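PDB 5X9J: isomerase prhC from Penicillium brasilianum, which acts as an isomerase in the biosynthesis of paraherquonin, a fungal meroterpenoid with a highly congested hexacyclic architecture. Local coordinates for residues Leu52-Cys63 / Ala139-Ala150. Numbering follows the deposited sequence.
Sequences LRTESCLTYQCC and ALVDGIWEFFDA
C62 lays its CB over one face of the F147 ring, 3.5 Å from the ring centroid in a CH-pi contact, while its sulfur reaches the same ring obliquely and meets the edge of W145. One residue on, C63 SG stands over the centre of the F148 ring, 3.9 Å from its centroid. With F147 replaced by an alanine, C62 CB would probably lose the ring face beneath it, and a gap would open beside L129 of the second subunit. Behind this tight end the strands run parallel, with Y60 N donating to I144 O (2.7 Å) and Y60 O accepting from E146 N. Bent at chi2 (-70°), Q61 directs NE2 to the anti lone pair of E146 OE2 (2.7 Å), which lies in the Q61 amide plane. The Y60 ring lies nearly parallel to the W145 five-membered ring (4°), but is slid so that overlap is slight. I144 CD1 sits over the centre of one face of the R53 guanidinium, 3.5 Å from R53 CZ. The pairing slackens between L58 and D142: L58 N is 3.8 Å from D142 O, and one water accepts from L58 N and donates to D142 O, bridging the strands. Beyond it T54 OG1 donates tightly to D142 OD1 (2.7 Å). D142 and G143 form a classic bulge against Q133. Strand 57-61 thus extends a curved mixed sheet packed against helices, consistent with an NTF2-like alpha+beta fold.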
loop_
_atom_site.group_PDB
_atom_site.type_symbol
_atom_site.label_atom_id
_atom_site.label_comp_id
_atom_site.label_asym_id
_atom_site.label_seq_id
_atom_site.Cartn_x
_atom_site.Cartn_y
_atom_site.Cartn_z
ATOM N N LEU B 52 -8.177 15.883 -14.913
ATOM C CA LEU B 52 -7.082 16.020 -13.962
ATOM C C LEU B 52 -5.812 15.293 -14.409
ATOM O O LEU B 52 -4.739 15.531 -13.844
ATOM C CB LEU B 52 -7.534 15.513 -12.589
ATOM C CG LEU B 52 -6.619 15.830 -11.405
ATOM C CD1 LEU B 52 -6.510 17.340 -11.209
ATOM C CD2 LEU B 52 -7.120 15.135 -10.143
ATOM N N ARG B 53 -5.899 14.428 -15.410
ATOM C CA ARG B 53 -4.778 13.604 -15.831
ATOM C C ARG B 53 -4.156 14.134 -17.113
ATOM O O ARG B 53 -4.847 14.666 -17.982
ATOM C CB ARG B 53 -5.231 12.164 -16.055
ATOM C CG ARG B 53 -5.875 11.575 -14.844
ATOM C CD ARG B 53 -6.417 10.209 -15.134
ATOM N NE ARG B 53 -7.146 9.722 -13.973
ATOM C CZ ARG B 53 -7.201 8.448 -13.610
ATOM N NH1 ARG B 53 -6.536 7.524 -14.319
ATOM N NH2 ARG B 53 -7.902 8.112 -12.527
ATOM N N THR B 54 -2.841 13.971 -17.229
ATOM C CA THR B 54 -2.209 14.135 -18.530
ATOM C C THR B 54 -2.745 13.088 -19.494
ATOM O O THR B 54 -3.307 12.063 -19.090
ATOM C CB THR B 54 -0.696 13.998 -18.414
ATOM O OG1 THR B 54 -0.378 12.660 -18.006
ATOM C CG2 THR B 54 -0.163 14.969 -17.386
ATOM N N GLU B 55 -2.562 13.347 -20.794
ATOM C CA GLU B 55 -3.023 12.397 -21.804
ATOM C C GLU B 55 -2.322 11.048 -21.682
ATOM O O GLU B 55 -2.913 10.012 -22.000
ATOM C CB GLU B 55 -2.814 12.963 -23.213
ATOM C CG GLU B 55 -3.887 13.958 -23.654
ATOM C CD GLU B 55 -4.022 14.048 -25.171
ATOM O OE1 GLU B 55 -3.415 13.207 -25.880
ATOM O OE2 GLU B 55 -4.737 14.960 -25.651
ATOM N N SER B 56 -1.071 11.035 -21.235
ATOM C CA SER B 56 -0.310 9.797 -21.140
ATOM C C SER B 56 -0.352 9.180 -19.741
ATOM O O SER B 56 0.406 8.246 -19.471
ATOM C CB SER B 56 1.139 10.037 -21.569
ATOM O OG SER B 56 1.726 11.064 -20.794
ATOM N N CYS B 57 -1.227 9.664 -18.859
ATOM C CA CYS B 57 -1.264 9.166 -17.488
ATOM C C CYS B 57 -1.534 7.666 -17.456
ATOM O O CYS B 57 -2.402 7.156 -18.165
ATOM C CB CYS B 57 -2.346 9.900 -16.687
ATOM S SG CYS B 57 -2.360 9.480 -14.910
ATOM N N LEU B 58 -0.798 6.959 -16.610
ATOM C CA LEU B 58 -1.021 5.539 -16.387
ATOM C C LEU B 58 -1.363 5.294 -14.924
ATOM O O LEU B 58 -0.790 5.927 -14.036
ATOM C CB LEU B 58 0.218 4.721 -16.776
ATOM C CG LEU B 58 0.558 4.709 -18.270
ATOM C CD1 LEU B 58 1.891 4.011 -18.511
ATOM C CD2 LEU B 58 -0.561 4.025 -19.044
ATOM N N THR B 59 -2.282 4.358 -14.683
ATOM C CA THR B 59 -2.653 3.910 -13.345
ATOM C C THR B 59 -2.105 2.505 -13.119
ATOM O O THR B 59 -2.393 1.593 -13.899
ATOM C CB THR B 59 -4.176 3.908 -13.163
ATOM O OG1 THR B 59 -4.691 5.220 -13.395
ATOM C CG2 THR B 59 -4.546 3.470 -11.736
ATOM N N TYR B 60 -1.335 2.332 -12.054
ATOM C CA TYR B 60 -0.791 1.029 -11.674
ATOM C C TYR B 60 -1.467 0.544 -10.399
ATOM O O TYR B 60 -1.290 1.148 -9.337
ATOM C CB TYR B 60 0.716 1.102 -11.433
ATOM C CG TYR B 60 1.541 1.612 -12.586
ATOM C CD1 TYR B 60 1.652 2.971 -12.828
ATOM C CD2 TYR B 60 2.243 0.732 -13.410
ATOM C CE1 TYR B 60 2.422 3.450 -13.874
ATOM C CE2 TYR B 60 3.026 1.203 -14.461
ATOM C CZ TYR B 60 3.102 2.567 -14.686
ATOM O OH TYR B 60 3.863 3.066 -15.720
ATOM N N GLN B 61 -2.205 -0.552 -10.490
ATOM C CA GLN B 61 -2.641 -1.251 -9.290
ATOM C C GLN B 61 -1.497 -2.153 -8.837
ATOM O O GLN B 61 -0.904 -2.860 -9.653
ATOM C CB GLN B 61 -3.905 -2.069 -9.571
ATOM C CG GLN B 61 -5.033 -1.254 -10.200
ATOM C CD GLN B 61 -5.633 -0.251 -9.234
ATOM O OE1 GLN B 61 -5.831 0.923 -9.569
ATOM N NE2 GLN B 61 -5.928 -0.709 -8.022
ATOM N N CYS B 62 -1.178 -2.120 -7.546
ATOM C CA CYS B 62 0.067 -2.703 -7.059
ATOM C C CYS B 62 -0.130 -3.919 -6.153
ATOM O O CYS B 62 0.792 -4.289 -5.425
ATOM C CB CYS B 62 0.885 -1.639 -6.333
ATOM S SG CYS B 62 1.445 -0.309 -7.430
ATOM N N CYS B 63 -1.301 -4.549 -6.168
ATOM C CA CYS B 63 -1.460 -5.809 -5.459
ATOM C C CYS B 63 -1.326 -6.944 -6.457
ATOM O O CYS B 63 -2.184 -7.082 -7.343
ATOM C CB CYS B 63 -2.808 -5.880 -4.743
ATOM S SG CYS B 63 -2.943 -4.656 -3.408
ATOM N N ALA B 139 -0.311 20.819 -11.466
ATOM C CA ALA B 139 -1.713 20.991 -11.813
ATOM C C ALA B 139 -2.362 19.715 -12.315
ATOM O O ALA B 139 -3.589 19.592 -12.233
ATOM C CB ALA B 139 -1.877 22.087 -12.871
ATOM N N LEU B 140 -1.582 18.760 -12.816
ATOM C CA LEU B 140 -2.140 17.544 -13.382
ATOM C C LEU B 140 -1.457 16.319 -12.785
ATOM O O LEU B 140 -0.350 16.389 -12.250
ATOM C CB LEU B 140 -1.999 17.524 -14.907
ATOM C CG LEU B 140 -2.766 18.609 -15.666
ATOM C CD1 LEU B 140 -2.243 18.718 -17.086
ATOM C CD2 LEU B 140 -4.244 18.287 -15.686
ATOM N N VAL B 141 -2.128 15.183 -12.908
ATOM C CA VAL B 141 -1.591 13.908 -12.455
ATOM C C VAL B 141 -1.064 13.164 -13.674
ATOM O O VAL B 141 -1.790 12.985 -14.661
ATOM C CB VAL B 141 -2.660 13.090 -11.708
ATOM C CG1 VAL B 141 -2.130 11.714 -11.391
ATOM C CG2 VAL B 141 -3.096 13.828 -10.414
ATOM N N ASP B 142 0.201 12.747 -13.617
ATOM C CA ASP B 142 0.837 12.036 -14.723
ATOM C C ASP B 142 1.067 10.560 -14.427
ATOM O O ASP B 142 1.343 9.790 -15.356
ATOM C CB ASP B 142 2.177 12.714 -15.082
ATOM C CG ASP B 142 2.826 12.141 -16.353
ATOM O OD1 ASP B 142 2.133 11.926 -17.377
ATOM O OD2 ASP B 142 4.053 11.897 -16.317
ATOM N N GLY B 143 0.954 10.147 -13.166
ATOM C CA GLY B 143 1.077 8.754 -12.790
ATOM C C GLY B 143 0.356 8.472 -11.483
ATOM O O GLY B 143 0.344 9.313 -10.583
ATOM N N ILE B 144 -0.262 7.298 -11.380
ATOM C CA ILE B 144 -1.019 6.890 -10.200
ATOM C C ILE B 144 -0.613 5.465 -9.856
ATOM O O ILE B 144 -0.668 4.579 -10.713
ATOM C CB ILE B 144 -2.542 6.954 -10.440
ATOM C CG1 ILE B 144 -2.965 8.358 -10.868
ATOM C CG2 ILE B 144 -3.316 6.507 -9.186
ATOM C CD1 ILE B 144 -4.291 8.393 -11.631
ATOM N N TRP B 145 -0.203 5.250 -8.609
ATOM C CA TRP B 145 0.020 3.917 -8.064
ATOM C C TRP B 145 -0.950 3.727 -6.912
ATOM O O TRP B 145 -1.076 4.611 -6.059
ATOM C CB TRP B 145 1.464 3.747 -7.578
ATOM C CG TRP B 145 2.469 3.848 -8.695
ATOM C CD1 TRP B 145 3.101 2.812 -9.332
ATOM C CD2 TRP B 145 2.940 5.054 -9.320
ATOM N NE1 TRP B 145 3.940 3.307 -10.313
ATOM C CE2 TRP B 145 3.865 4.675 -10.322
ATOM C CE3 TRP B 145 2.672 6.415 -9.129
ATOM C CZ2 TRP B 145 4.520 5.609 -11.131
ATOM C CZ3 TRP B 145 3.325 7.342 -9.927
ATOM C CH2 TRP B 145 4.242 6.933 -10.920
ATOM N N GLU B 146 -1.631 2.589 -6.878
ATOM C CA GLU B 146 -2.600 2.343 -5.822
ATOM C C GLU B 146 -2.352 1.001 -5.160
ATOM O O GLU B 146 -2.202 -0.016 -5.841
ATOM C CB GLU B 146 -4.041 2.387 -6.342
ATOM C CG GLU B 146 -5.037 2.019 -5.238
ATOM C CD GLU B 146 -6.511 2.114 -5.644
ATOM O OE1 GLU B 146 -7.224 2.942 -5.029
ATOM O OE2 GLU B 146 -6.954 1.355 -6.548
ATOM N N PHE B 147 -2.321 1.009 -3.836
ATOM C CA PHE B 147 -2.379 -0.187 -3.010
ATOM C C PHE B 147 -3.714 -0.214 -2.293
ATOM O O PHE B 147 -4.180 0.816 -1.809
ATOM C CB PHE B 147 -1.279 -0.195 -1.955
ATOM C CG PHE B 147 0.077 -0.355 -2.514
ATOM C CD1 PHE B 147 0.717 0.715 -3.120
ATOM C CD2 PHE B 147 0.718 -1.580 -2.439
ATOM C CE1 PHE B 147 1.991 0.564 -3.653
ATOM C CE2 PHE B 147 1.982 -1.745 -2.955
ATOM C CZ PHE B 147 2.623 -0.669 -3.569
ATOM N N PHE B 148 -4.321 -1.385 -2.204
ATOM C CA PHE B 148 -5.594 -1.504 -1.514
ATOM C C PHE B 148 -5.547 -2.811 -0.751
ATOM O O PHE B 148 -4.621 -3.604 -0.916
ATOM C CB PHE B 148 -6.776 -1.476 -2.502
ATOM C CG PHE B 148 -6.611 -2.450 -3.634
ATOM C CD1 PHE B 148 -5.927 -2.085 -4.781
ATOM C CD2 PHE B 148 -7.072 -3.750 -3.519
ATOM C CE1 PHE B 148 -5.735 -2.993 -5.806
ATOM C CE2 PHE B 148 -6.882 -4.662 -4.530
ATOM C CZ PHE B 148 -6.219 -4.287 -5.684
ATOM N N ASP B 149 -6.547 -3.040 0.091
ATOM C CA ASP B 149 -6.644 -4.319 0.785
ATOM C C ASP B 149 -7.226 -5.326 -0.188
ATOM O O ASP B 149 -8.398 -5.227 -0.579
ATOM C CB ASP B 149 -7.490 -4.204 2.047
ATOM C CG ASP B 149 -7.473 -5.488 2.877
ATOM O OD1 ASP B 149 -7.100 -5.406 4.063
ATOM O OD2 ASP B 149 -7.822 -6.566 2.344
ATOM N N ALA B 150 -6.404 -6.293 -0.590
ATOM C CA ALA B 150 -6.815 -7.224 -1.626
ATOM C C ALA B 150 -7.872 -8.193 -1.121
ATOM O O ALA B 150 -8.647 -8.730 -1.919
ATOM C CB ALA B 150 -5.596 -7.990 -2.160
HETATM O O HOH W 1 2.591 8.737 -18.374
HETATM O O HOH W 2 2.303 7.703 -16.270
#